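Local coordinates for protein formate dehydrogenase (PDB 1QP8) that binds NADPH and probably acts as an oxidoreductase of the D-isomer specific 2-hydroxyacid dehydrogenase family, perhaps reducing glyoxylate or hydroxypyruvate, at residues S38-T41 and A42-A46; L64-E67 and S68-P71; G80-A83 and D84-E88; L182-N185 and K186-G190. All coordinates share one frame; numbering follows the deposited sequence.

Contact 1. Residues S38-T41 and A42-A46; sequences SRIT and AEELA
The carboxylate of E44 is the flat group that meets T41, and it does so through one oxygen. The backbone N of T41 approaches OE1 of E44 nearly along the C-O bond, at 2.8 Å, and the bond is almost straight at 175°. The hydroxyl OG1 of T41 donates to the same OE1 at 3.1 Å, but from the anti side and 25° out of the carboxylate plane. Two donors from one residue thus grip a single oxygen. The other oxygen, OE2, is hydrogen-bonded to the hydroxyl of Y4, which should help to keep the carboxylate from turning.

The exchange runs both ways. The backbone N of E44 donates to OG1 of T41 at 3.2 Å. T41 has OG1 between its backbone N and carbonyl carbon (chi1 65°), and this turns the hydroxyl toward the first turn of the helix. The side chain of E44 leans back beside its own N and runs extended beyond CG, across to T41. E43 bends at chi2, and its CG passes beside OG1 of T41. The carbonyl O of T41 takes the N-H of L45 at 3.0 Å.

On the buried side, I40 and L45 meet at about a right angle, with CD1 of I40 against CD2 of L45 at 3.5 Å.

The reciprocal bonds between T41 and E44 make a capping box, with T41 as N-cap of helix 42-47.

Contact 2. Residues L64-E67 and S68-P71; sequences LPWE and SIPP
I69 lays its CD1 over one face of the W66 indole, toward the rim of the ring. CD1 of I69 is 3.9 Å from CE3 of W66, and the two side chains pass at a slant. CB of L64 lies over the same face and is 4.3 Å from CD1 of I69. With CG1 of I69 beside its backbone N (chi1 -63°) and the chain extended to CD1, the methyl end reaches back over the backbone of W66.

W66 to I69 is a type I beta turn, closed by a weak bond from I69 N to W66 O at 3.2 Å. One residue earlier in each segment, CB of P65 packs on CB of S68 at 3.9 Å.

The turn lies between strands 54-55 and 75-76, and L64 and W66 both touch V75. Further out, the W66 ring stacks with Y300, and its NE1 donates to the carbonyl O of L61. L45 of helix 42-47 packs on I69, and R297 bonds to the carbonyl O of I69. An alanine in place of I69 would probably open a gap over the indole and cost L45 part of its apolar partner.

Apart from the turn bond, the link between the segments is apolar. It should therefore depend on close fit, while the indole NE1 and the carbonyl of I69 are served by residues outside the turn.

Contact 3. Residues G80-A83 and D84-E88; sequences GSNA and DAVAE. With NDP (NADPH dihydro-nicotinamide-adenine-dinucleotide phosphate), chain C.
N82 and V86 meet one helical turn apart, and both side chains also reach the nicotinamide of NADPH. N82 has CG between its backbone N and carbonyl carbon, the crowded position (chi1 57°), and this sends the amide over to V86 and the cofactor. There CG of N82 lies 3.8 Å from CG2 of V86, and OD1 of N82 is 3.2 Å from C5N of the ring. N82 is the N-cap residue of helix 83-98, yet its side chain makes no capping bond.

V86 holds CG1 opposite its backbone N (chi1 -176°). Its other methyl, CG2, is the branch that faces N82 and comes within 3.9 Å of C4N of the nicotinamide. The backbone fixes the spacing: V86 N donates to the carbonyl O of N82 at 3.0 Å, nearly straight along the C=O direction. A87 N reaches the carbonyl O of A83 at 2.8 Å.

V86 also packs on I135 and V209. OD1 of D84 forms a salt bridge with R138 of helix 135-145, and E88 pairs with K99 of the second subunit.

A leucine in place of N82 is likely to leave the C5N edge of the nicotinamide without its polar neighbour and V86 without the amide beside it. OD1 of N82 thus meets the ring at its C4N-C5N edge, while CG2 of V86 lies to one side of the ring plane, near C4N. C4N is the carbon from which NADPH gives up its hydride. The two groups probably help to hold it in place.

Contact 4. Residues L182-N185 and K186-G190; sequences LPLN and KHTRG. With NDP (NADPH dihydro-nicotinamide-adenine-dinucleotide phosphate), chain C.
The chain turns back after N185, whose carbonyl O accepts from both T188 N and R189 N, the latter at 3.2 Å, on the same face of the carbonyl plane. T188 fastens the turn from within. Its OG1 donates to the carbonyl O of P183 at 2.7 Å, in the carbonyl plane and on a lone pair. The same OG1 accepts from N185 N at 2.7 Å, so one hydroxyl ties two backbone groups. The torsion that sets OG1 between the backbone N and carbonyl carbon of T188 (chi1 59°) points it back at these two groups.

The side-chain amide of N185 works on two sides. Its OD1 takes the N-H of H187 at 2.7 Å, which makes an Asx turn, and it also has a weak bond from T188 N. OD1 lies at the edge of the H187 ring, in its plane. Toward the cofactor, N6A of NADPH donates weakly to OD1 of N185 at 3.2 Å, and ND2 of N185 donates weakly to N7A at 3.1 Å.

P183 presses its ring on the adenine, with CG of P183 3.5 Å from C8A. On the outer side, CD2 of L184 lies over one face of the R189 guanidinium, 3.7 Å from NH2. L184 also packs on R211, and both L184 and R189 touch E213.

The amide of N185 thus offers an acceptor and a donor to the N6A and N7A edge of adenine. The match is complementary, but both bonds are weak. The Asx turn probably limits rotation of the amide and keeps it facing the adenine.

In the fold
Contacts 1 and 2 pack on each other, with centres 9 Å apart: A42 lies against S68, and P65 against I40. This pair sits away from the cofactor, though the W66 side chain comes to about 8 Å from that of N185 in contact 4. Contacts 3 and 4 do not touch each other; their centres are about 20 Å apart, and NADPH joins them. Contact 3 meets the nicotinamide end, and contact 4 meets the adenine end. L132, I135, S154 and T156 also hydrogen-bond to the cofactor. Contact 4 follows strand 177-180 of the six-stranded parallel Rossmann-type sheet.

Contact 1. Residues S38-T41 and A42-A46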
loop_
_atom_site.group_PDB
_atom_site.type_symbol
_atom_site.label_atom_id
_atom_site.label_comp_id
_atom_site.label_asym_id
_atom_site.label_seq_id
_atom_site.Cartn_x
_atom_site.Cartn_y
_atom_site.Cartn_z
ATOM N N SER A 38 -14.145 26.967 -7.002
ATOM C CA SER A 38 -14.162 25.530 -6.799
ATOM C C SER A 38 -15.454 25.044 -7.463
ATOM O O SER A 38 -15.520 23.976 -8.070
ATOM C CB SER A 38 -14.179 25.213 -5.317
ATOM O OG SER A 38 -13.302 24.142 -5.047
ATOM N N ARG A 39 -16.486 25.853 -7.331
ATOM C CA ARG A 39 -17.769 25.561 -7.929
ATOM C C ARG A 39 -18.291 26.925 -8.369
ATOM O O ARG A 39 -17.832 27.966 -7.879
ATOM C CB ARG A 39 -18.711 24.899 -6.912
ATOM C CG ARG A 39 -18.706 23.371 -6.970
ATOM C CD ARG A 39 -18.335 22.736 -5.636
ATOM N NE ARG A 39 -17.202 21.812 -5.766
ATOM C CZ ARG A 39 -17.291 20.530 -6.122
ATOM N NH1 ARG A 39 -18.474 19.984 -6.387
ATOM N NH2 ARG A 39 -16.190 19.791 -6.227
ATOM N N ILE A 40 -19.220 26.937 -9.315
ATOM C CA ILE A 40 -19.751 28.203 -9.774
ATOM C C ILE A 40 -21.136 27.947 -10.320
ATOM O O ILE A 40 -21.356 26.975 -11.035
ATOM C CB ILE A 40 -18.831 28.822 -10.852
ATOM C CG1 ILE A 40 -19.211 30.286 -11.083
ATOM C CG2 ILE A 40 -18.907 28.030 -12.130
ATOM C CD1 ILE A 40 -18.307 31.017 -12.085
ATOM N N THR A 41 -22.079 28.806 -9.961
ATOM C CA THR A 41 -23.451 28.636 -10.413
ATOM C C THR A 41 -23.755 29.506 -11.615
ATOM O O THR A 41 -23.006 30.430 -11.939
ATOM C CB THR A 41 -24.456 29.007 -9.304
ATOM O OG1 THR A 41 -24.341 30.405 -9.003
ATOM C CG2 THR A 41 -24.184 28.193 -8.047
ATOM N N ALA A 42 -24.867 29.215 -12.276
ATOM C CA ALA A 42 -25.253 30.007 -13.422
ATOM C C ALA A 42 -25.631 31.402 -12.944
ATOM O O ALA A 42 -25.545 32.364 -13.708
ATOM C CB ALA A 42 -26.411 29.370 -14.129
ATOM N N GLU A 43 -26.038 31.513 -11.680
ATOM C CA GLU A 43 -26.414 32.806 -11.128
ATOM C C GLU A 43 -25.177 33.693 -11.110
ATOM O O GLU A 43 -25.257 34.876 -11.436
ATOM C CB GLU A 43 -26.979 32.672 -9.709
ATOM C CG GLU A 43 -27.242 31.249 -9.243
ATOM C CD GLU A 43 -28.124 30.474 -10.193
ATOM O OE1 GLU A 43 -29.219 30.970 -10.526
ATOM O OE2 GLU A 43 -27.720 29.364 -10.602
ATOM N N GLU A 44 -24.030 33.131 -10.740
ATOM C CA GLU A 44 -22.799 33.919 -10.720
ATOM C C GLU A 44 -22.332 34.204 -12.147
ATOM O O GLU A 44 -21.895 35.310 -12.459
ATOM C CB GLU A 44 -21.685 33.184 -9.975
ATOM C CG GLU A 44 -21.787 33.226 -8.483
ATOM C CD GLU A 44 -21.043 32.073 -7.839
ATOM O OE1 GLU A 44 -21.385 30.898 -8.157
ATOM O OE2 GLU A 44 -20.123 32.335 -7.018
ATOM N N LEU A 45 -22.424 33.202 -13.014
ATOM C CA LEU A 45 -21.993 33.381 -14.388
ATOM C C LEU A 45 -22.727 34.498 -15.119
ATOM O O LEU A 45 -22.151 35.179 -15.976
ATOM C CB LEU A 45 -22.131 32.069 -15.160
ATOM C CG LEU A 45 -20.969 31.097 -14.942
ATOM C CD1 LEU A 45 -21.112 29.884 -15.830
ATOM C CD2 LEU A 45 -19.669 31.796 -15.255
ATOM N N ALA A 46 -23.991 34.710 -14.779
ATOM C CA ALA A 46 -24.752 35.746 -15.456
ATOM C C ALA A 46 -24.282 37.140 -15.091
ATOM O O ALA A 46 -24.420 38.075 -15.882
ATOM C CB ALA A 46 -26.213 35.602 -15.149
#

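Contact 2. Residues L64-E67 and S68-P71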
loop_
_atom_site.group_PDB
_atom_site.type_symbol
_atom_site.label_atom_id
_atom_site.label_comp_id
_atom_site.label_asym_id
_atom_site.label_seq_id
_atom_site.Cartn_x
_atom_site.Cartn_y
_atom_site.Cartn_z
ATOM N N LEU A 64 -18.787 21.650 -13.234
ATOM C CA LEU A 64 -19.086 22.989 -13.737
ATOM C C LEU A 64 -20.310 23.040 -14.640
ATOM O O LEU A 64 -20.504 22.170 -15.493
ATOM C CB LEU A 64 -17.904 23.529 -14.529
ATOM C CG LEU A 64 -16.573 23.766 -13.833
ATOM C CD1 LEU A 64 -15.587 24.278 -14.888
ATOM C CD2 LEU A 64 -16.729 24.789 -12.716
ATOM N N PRO A 65 -21.133 24.089 -14.493
ATOM C CA PRO A 65 -22.345 24.273 -15.298
ATOM C C PRO A 65 -22.111 23.948 -16.761
ATOM O O PRO A 65 -22.877 23.215 -17.370
ATOM C CB PRO A 65 -22.651 25.742 -15.135
ATOM C CG PRO A 65 -22.167 26.047 -13.779
ATOM C CD PRO A 65 -20.869 25.276 -13.660
ATOM N N TRP A 66 -21.050 24.507 -17.325
ATOM C CA TRP A 66 -20.710 24.288 -18.726
ATOM C C TRP A 66 -21.778 24.806 -19.675
ATOM O O TRP A 66 -21.478 25.587 -20.578
ATOM C CB TRP A 66 -20.443 22.804 -19.008
ATOM C CG TRP A 66 -19.061 22.399 -18.635
ATOM C CD1 TRP A 66 -18.703 21.428 -17.746
ATOM C CD2 TRP A 66 -17.829 22.978 -19.109
ATOM N NE1 TRP A 66 -17.327 21.368 -17.629
ATOM C CE2 TRP A 66 -16.769 22.310 -18.456
ATOM C CE3 TRP A 66 -17.534 24.004 -20.018
ATOM C CZ2 TRP A 66 -15.418 22.626 -18.683
ATOM C CZ3 TRP A 66 -16.191 24.324 -20.244
ATOM C CH2 TRP A 66 -15.149 23.635 -19.576
ATOM N N GLU A 67 -23.021 24.394 -19.476
ATOM C CA GLU A 67 -24.077 24.852 -20.359
ATOM C C GLU A 67 -24.408 26.308 -20.069
ATOM O O GLU A 67 -25.209 26.923 -20.769
ATOM C CB GLU A 67 -25.335 23.975 -20.233
ATOM C CG GLU A 67 -26.204 24.198 -18.999
ATOM C CD GLU A 67 -25.644 23.567 -17.730
ATOM O OE1 GLU A 67 -25.197 22.400 -17.789
ATOM O OE2 GLU A 67 -25.665 24.232 -16.667
ATOM N N SER A 68 -23.777 26.864 -19.040
ATOM C CA SER A 68 -24.028 28.258 -18.692
ATOM C C SER A 68 -22.773 29.111 -18.804
ATOM O O SER A 68 -22.807 30.305 -18.520
ATOM C CB SER A 68 -24.608 28.361 -17.278
ATOM O OG SER A 68 -26.006 28.134 -17.290
ATOM N N ILE A 69 -21.673 28.487 -19.216
ATOM C CA ILE A 69 -20.406 29.181 -19.387
ATOM C C ILE A 69 -20.261 29.574 -20.847
ATOM O O ILE A 69 -20.133 28.710 -21.710
ATOM C CB ILE A 69 -19.185 28.285 -19.070
ATOM C CG1 ILE A 69 -19.204 27.852 -17.609
ATOM C CG2 ILE A 69 -17.891 29.029 -19.414
ATOM C CD1 ILE A 69 -18.206 26.752 -17.303
ATOM N N PRO A 70 -20.276 30.879 -21.140
ATOM C CA PRO A 70 -20.127 31.313 -22.539
ATOM C C PRO A 70 -18.963 30.548 -23.184
ATOM O O PRO A 70 -17.904 30.410 -22.592
ATOM C CB PRO A 70 -19.863 32.807 -22.399
ATOM C CG PRO A 70 -20.707 33.168 -21.170
ATOM C CD PRO A 70 -20.430 32.022 -20.225
ATOM N N PRO A 71 -19.161 30.036 -24.400
ATOM C CA PRO A 71 -18.190 29.257 -25.185
ATOM C C PRO A 71 -16.774 29.797 -25.360
ATOM O O PRO A 71 -15.894 29.070 -25.811
ATOM C CB PRO A 71 -18.893 29.088 -26.528
ATOM C CG PRO A 71 -20.335 29.090 -26.146
ATOM C CD PRO A 71 -20.412 30.220 -25.155
#

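Contact 3. Residues G80-A83 and D84-E88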
loop_
_atom_site.group_PDB
_atom_site.type_symbol
_atom_site.label_atom_id
_atom_site.label_comp_id
_atom_site.label_asym_id
_atom_site.label_seq_id
_atom_site.Cartn_x
_atom_site.Cartn_y
_atom_site.Cartn_z
ATOM N N GLY A 80 -2.799 17.110 -10.818
ATOM C CA GLY A 80 -1.409 16.895 -10.471
ATOM C C GLY A 80 -1.123 17.762 -9.262
ATOM O O GLY A 80 -0.062 17.682 -8.653
ATOM N N SER A 81 -2.084 18.606 -8.919
ATOM C CA SER A 81 -1.927 19.473 -7.767
ATOM C C SER A 81 -2.087 18.596 -6.547
ATOM O O SER A 81 -1.604 18.932 -5.465
ATOM C CB SER A 81 -2.971 20.586 -7.785
ATOM O OG SER A 81 -4.179 20.116 -8.345
ATOM N N ASN A 82 -2.759 17.459 -6.733
ATOM C CA ASN A 82 -2.960 16.495 -5.648
ATOM C C ASN A 82 -2.628 15.077 -6.134
ATOM O O ASN A 82 -3.009 14.084 -5.517
ATOM C CB ASN A 82 -4.398 16.563 -5.130
ATOM C CG ASN A 82 -5.417 16.314 -6.210
ATOM O OD1 ASN A 82 -6.620 16.329 -5.958
ATOM N ND2 ASN A 82 -4.944 16.086 -7.425
ATOM N N ALA A 83 -1.892 15.002 -7.234
ATOM C CA ALA A 83 -1.530 13.725 -7.829
ATOM C C ALA A 83 -0.881 12.770 -6.843
ATOM O O ALA A 83 -1.288 11.617 -6.736
ATOM C CB ALA A 83 -0.618 13.947 -9.032
ATOM N N ASP A 84 0.119 13.240 -6.113
ATOM C CA ASP A 84 0.778 12.368 -5.161
ATOM C C ASP A 84 -0.162 11.879 -4.080
ATOM O O ASP A 84 -0.283 10.675 -3.868
ATOM C CB ASP A 84 1.982 13.068 -4.559
ATOM C CG ASP A 84 3.015 13.418 -5.608
ATOM O OD1 ASP A 84 3.522 12.493 -6.282
ATOM O OD2 ASP A 84 3.316 14.621 -5.772
ATOM N N ALA A 85 -0.846 12.799 -3.409
ATOM C CA ALA A 85 -1.769 12.427 -2.337
ATOM C C ALA A 85 -2.749 11.345 -2.783
ATOM O O ALA A 85 -2.828 10.272 -2.183
ATOM C CB ALA A 85 -2.536 13.659 -1.856
ATOM N N VAL A 86 -3.496 11.643 -3.837
ATOM C CA VAL A 86 -4.471 10.711 -4.375
ATOM C C VAL A 86 -3.791 9.406 -4.797
ATOM O O VAL A 86 -4.363 8.317 -4.674
ATOM C CB VAL A 86 -5.170 11.322 -5.597
ATOM C CG1 VAL A 86 -6.267 10.391 -6.097
ATOM C CG2 VAL A 86 -5.728 12.679 -5.236
ATOM N N ALA A 87 -2.570 9.527 -5.307
ATOM C CA ALA A 87 -1.814 8.361 -5.734
ATOM C C ALA A 87 -1.635 7.385 -4.570
ATOM O O ALA A 87 -2.100 6.245 -4.645
ATOM C CB ALA A 87 -0.466 8.782 -6.277
ATOM N N GLU A 88 -0.979 7.820 -3.491
ATOM C CA GLU A 88 -0.775 6.933 -2.346
ATOM C C GLU A 88 -2.093 6.404 -1.799
ATOM O O GLU A 88 -2.167 5.272 -1.313
ATOM C CB GLU A 88 -0.037 7.619 -1.184
ATOM C CG GLU A 88 0.338 9.075 -1.351
ATOM C CD GLU A 88 0.990 9.648 -0.086
ATOM O OE1 GLU A 88 0.300 9.778 0.957
ATOM O OE2 GLU A 88 2.196 9.967 -0.134
HETATM P PA NDP C . -5.496 14.650 -15.724
HETATM O O1A NDP C . -6.791 15.317 -16.064
HETATM O O2A NDP C . -5.576 15.307 -14.401
HETATM O O5B NDP C . -6.184 13.292 -16.359
HETATM C C5B NDP C . -5.797 13.116 -17.782
HETATM C C4B NDP C . -5.499 11.601 -18.077
HETATM O O4B NDP C . -6.706 10.759 -18.243
HETATM C C3B NDP C . -4.748 11.362 -19.445
HETATM O O3B NDP C . -4.128 10.088 -19.438
HETATM C C2B NDP C . -5.947 11.529 -20.379
HETATM O O2B NDP C . -5.901 11.273 -21.735
HETATM C C1B NDP C . -6.958 10.727 -19.671
HETATM N N9A NDP C . -8.287 10.998 -20.113
HETATM C C8A NDP C . -9.075 12.112 -20.002
HETATM N N7A NDP C . -10.282 11.934 -20.540
HETATM C C5A NDP C . -10.239 10.644 -21.009
HETATM C C6A NDP C . -11.214 9.838 -21.706
HETATM N N6A NDP C . -12.422 10.355 -22.002
HETATM N N1A NDP C . -10.844 8.545 -22.056
HETATM C C2A NDP C . -9.573 8.095 -21.722
HETATM N N3A NDP C . -8.626 8.769 -21.094
HETATM C C4A NDP C . -9.041 10.044 -20.749
HETATM O O3 NDP C . -5.141 13.514 -14.702
HETATM P PN NDP C . -5.342 12.991 -13.159
HETATM O O1N NDP C . -4.609 11.726 -12.925
HETATM O O2N NDP C . -4.954 14.036 -12.157
HETATM O O5D NDP C . -6.975 12.733 -12.989
HETATM C C5D NDP C . -7.819 13.875 -12.710
HETATM C C4D NDP C . -9.236 13.319 -12.488
HETATM O O4D NDP C . -9.230 12.466 -11.318
HETATM C C3D NDP C . -10.225 14.448 -12.200
HETATM O O3D NDP C . -10.748 14.921 -13.431
HETATM C C2D NDP C . -11.241 13.747 -11.259
HETATM O O2D NDP C . -12.338 13.179 -11.992
HETATM C C1D NDP C . -10.389 12.715 -10.484
HETATM N N1N NDP C . -9.962 13.204 -9.088
HETATM C C2N NDP C . -10.429 12.415 -7.981
HETATM C C3N NDP C . -10.042 12.854 -6.691
HETATM C C7N NDP C . -10.537 12.008 -5.453
HETATM O O7N NDP C . -10.059 12.269 -4.365
HETATM N N7N NDP C . -11.466 11.041 -5.684
HETATM C C4N NDP C . -9.224 14.017 -6.421
HETATM C C5N NDP C . -8.833 14.704 -7.626
HETATM C C6N NDP C . -9.158 14.353 -8.901
HETATM P P2B NDP C . -5.624 12.648 -22.693
HETATM O O1X NDP C . -5.696 11.926 -24.016
HETATM O O2X NDP C . -6.779 13.524 -22.364
HETATM O O3X NDP C . -4.327 13.151 -22.271
#

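Contact 4. Residues L182-N185 and K186-G190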
loop_
_atom_site.group_PDB
_atom_site.type_symbol
_atom_site.label_atom_id
_atom_site.label_comp_id
_atom_site.label_asym_id
_atom_site.label_seq_id
_atom_site.Cartn_x
_atom_site.Cartn_y
_atom_site.Cartn_z
ATOM N N LEU A 182 -9.956 7.845 -14.098
ATOM C CA LEU A 182 -10.363 8.577 -15.283
ATOM C C LEU A 182 -11.091 9.838 -14.901
ATOM O O LEU A 182 -11.725 9.899 -13.851
ATOM C CB LEU A 182 -11.307 7.736 -16.139
ATOM C CG LEU A 182 -10.697 6.487 -16.757
ATOM C CD1 LEU A 182 -11.774 5.686 -17.513
ATOM C CD2 LEU A 182 -9.576 6.906 -17.681
ATOM N N PRO A 183 -10.991 10.871 -15.740
ATOM C CA PRO A 183 -11.667 12.148 -15.497
ATOM C C PRO A 183 -13.082 11.906 -16.006
ATOM O O PRO A 183 -13.273 11.042 -16.866
ATOM C CB PRO A 183 -10.914 13.112 -16.406
ATOM C CG PRO A 183 -9.560 12.459 -16.567
ATOM C CD PRO A 183 -9.925 11.028 -16.740
ATOM N N LEU A 184 -14.073 12.641 -15.515
ATOM C CA LEU A 184 -15.425 12.405 -16.004
ATOM C C LEU A 184 -15.906 13.392 -17.077
ATOM O O LEU A 184 -16.211 14.551 -16.779
ATOM C CB LEU A 184 -16.407 12.414 -14.832
ATOM C CG LEU A 184 -17.897 12.320 -15.194
ATOM C CD1 LEU A 184 -18.188 10.960 -15.822
ATOM C CD2 LEU A 184 -18.739 12.526 -13.960
ATOM N N ASN A 185 -15.973 12.939 -18.324
ATOM C CA ASN A 185 -16.461 13.782 -19.410
ATOM C C ASN A 185 -17.535 12.979 -20.144
ATOM O O ASN A 185 -17.967 11.945 -19.643
ATOM C CB ASN A 185 -15.321 14.158 -20.342
ATOM C CG ASN A 185 -14.531 12.974 -20.762
ATOM O OD1 ASN A 185 -15.101 11.972 -21.203
ATOM N ND2 ASN A 185 -13.208 13.059 -20.631
ATOM N N LYS A 186 -17.970 13.434 -21.316
ATOM C CA LYS A 186 -19.024 12.723 -22.041
ATOM C C LYS A 186 -18.553 11.393 -22.613
ATOM O O LYS A 186 -19.368 10.538 -22.954
ATOM C CB LYS A 186 -19.611 13.602 -23.150
ATOM C CG LYS A 186 -18.653 13.914 -24.283
ATOM C CD LYS A 186 -19.330 14.768 -25.346
ATOM C CE LYS A 186 -18.403 15.029 -26.521
ATOM N NZ LYS A 186 -19.029 15.916 -27.542
ATOM N N HIS A 187 -17.240 11.212 -22.693
ATOM C CA HIS A 187 -16.677 9.976 -23.219
ATOM C C HIS A 187 -16.411 8.959 -22.117
ATOM O O HIS A 187 -16.261 7.767 -22.397
ATOM C CB HIS A 187 -15.369 10.250 -23.965
ATOM C CG HIS A 187 -15.494 11.272 -25.049
ATOM N ND1 HIS A 187 -15.439 12.627 -24.802
ATOM C CD2 HIS A 187 -15.701 11.138 -26.380
ATOM C CE1 HIS A 187 -15.608 13.284 -25.935
ATOM N NE2 HIS A 187 -15.770 12.405 -26.908
ATOM N N THR A 188 -16.330 9.421 -20.868
ATOM C CA THR A 188 -16.083 8.503 -19.758
ATOM C C THR A 188 -17.342 8.106 -18.989
ATOM O O THR A 188 -17.314 7.113 -18.259
ATOM C CB THR A 188 -15.037 9.047 -18.749
ATOM O OG1 THR A 188 -15.478 10.301 -18.207
ATOM C CG2 THR A 188 -13.680 9.190 -19.421
ATOM N N ARG A 189 -18.434 8.856 -19.137
ATOM C CA ARG A 189 -19.677 8.512 -18.440
ATOM C C ARG A 189 -19.899 7.012 -18.643
ATOM O O ARG A 189 -19.374 6.459 -19.583
ATOM C CB ARG A 189 -20.850 9.288 -19.025
ATOM C CG ARG A 189 -20.966 10.707 -18.531
ATOM C CD ARG A 189 -22.069 10.818 -17.492
ATOM N NE ARG A 189 -21.944 12.043 -16.707
ATOM C CZ ARG A 189 -22.459 12.205 -15.491
ATOM N NH1 ARG A 189 -23.143 11.225 -14.913
ATOM N NH2 ARG A 189 -22.264 13.337 -14.835
ATOM N N GLY A 190 -20.646 6.351 -17.764
ATOM C CA GLY A 190 -20.878 4.905 -17.884
ATOM C C GLY A 190 -19.983 4.075 -18.791
ATOM O O GLY A 190 -20.443 3.118 -19.418
HETATM P PA NDP C . -5.496 14.650 -15.724
HETATM O O1A NDP C . -6.791 15.317 -16.064
HETATM O O2A NDP C . -5.576 15.307 -14.401
HETATM O O5B NDP C . -6.184 13.292 -16.359
HETATM C C5B NDP C . -5.797 13.116 -17.782
HETATM C C4B NDP C . -5.499 11.601 -18.077
HETATM O O4B NDP C . -6.706 10.759 -18.243
HETATM C C3B NDP C . -4.748 11.362 -19.445
HETATM O O3B NDP C . -4.128 10.088 -19.438
HETATM C C2B NDP C . -5.947 11.529 -20.379
HETATM O O2B NDP C . -5.901 11.273 -21.735
HETATM C C1B NDP C . -6.958 10.727 -19.671
HETATM N N9A NDP C . -8.287 10.998 -20.113
HETATM C C8A NDP C . -9.075 12.112 -20.002
HETATM N N7A NDP C . -10.282 11.934 -20.540
HETATM C C5A NDP C . -10.239 10.644 -21.009
HETATM C C6A NDP C . -11.214 9.838 -21.706
HETATM N N6A NDP C . -12.422 10.355 -22.002
HETATM N N1A NDP C . -10.844 8.545 -22.056
HETATM C C2A NDP C . -9.573 8.095 -21.722
HETATM N N3A NDP C . -8.626 8.769 -21.094
HETATM C C4A NDP C . -9.041 10.044 -20.749
HETATM O O3 NDP C . -5.141 13.514 -14.702
HETATM P PN NDP C . -5.342 12.991 -13.159
HETATM O O1N NDP C . -4.609 11.726 -12.925
HETATM O O2N NDP C . -4.954 14.036 -12.157
HETATM O O5D NDP C . -6.975 12.733 -12.989
HETATM C C5D NDP C . -7.819 13.875 -12.710
HETATM C C4D NDP C . -9.236 13.319 -12.488
HETATM O O4D NDP C . -9.230 12.466 -11.318
HETATM C C3D NDP C . -10.225 14.448 -12.200
HETATM O O3D NDP C . -10.748 14.921 -13.431
HETATM C C2D NDP C . -11.241 13.747 -11.259
HETATM O O2D NDP C . -12.338 13.179 -11.992
HETATM C C1D NDP C . -10.389 12.715 -10.484
HETATM N N1N NDP C . -9.962 13.204 -9.088
HETATM C C2N NDP C . -10.429 12.415 -7.981
HETATM C C3N NDP C . -10.042 12.854 -6.691
HETATM C C7N NDP C . -10.537 12.008 -5.453
HETATM O O7N NDP C . -10.059 12.269 -4.365
HETATM N N7N NDP C . -11.466 11.041 -5.684
HETATM C C4N NDP C . -9.224 14.017 -6.421
HETATM C C5N NDP C . -8.833 14.704 -7.626
HETATM C C6N NDP C . -9.158 14.353 -8.901
HETATM P P2B NDP C . -5.624 12.648 -22.693
HETATM O O1X NDP C . -5.696 11.926 -24.016
HETATM O O2X NDP C . -6.779 13.524 -22.364
HETATM O O3X NDP C . -4.327 13.151 -22.271
#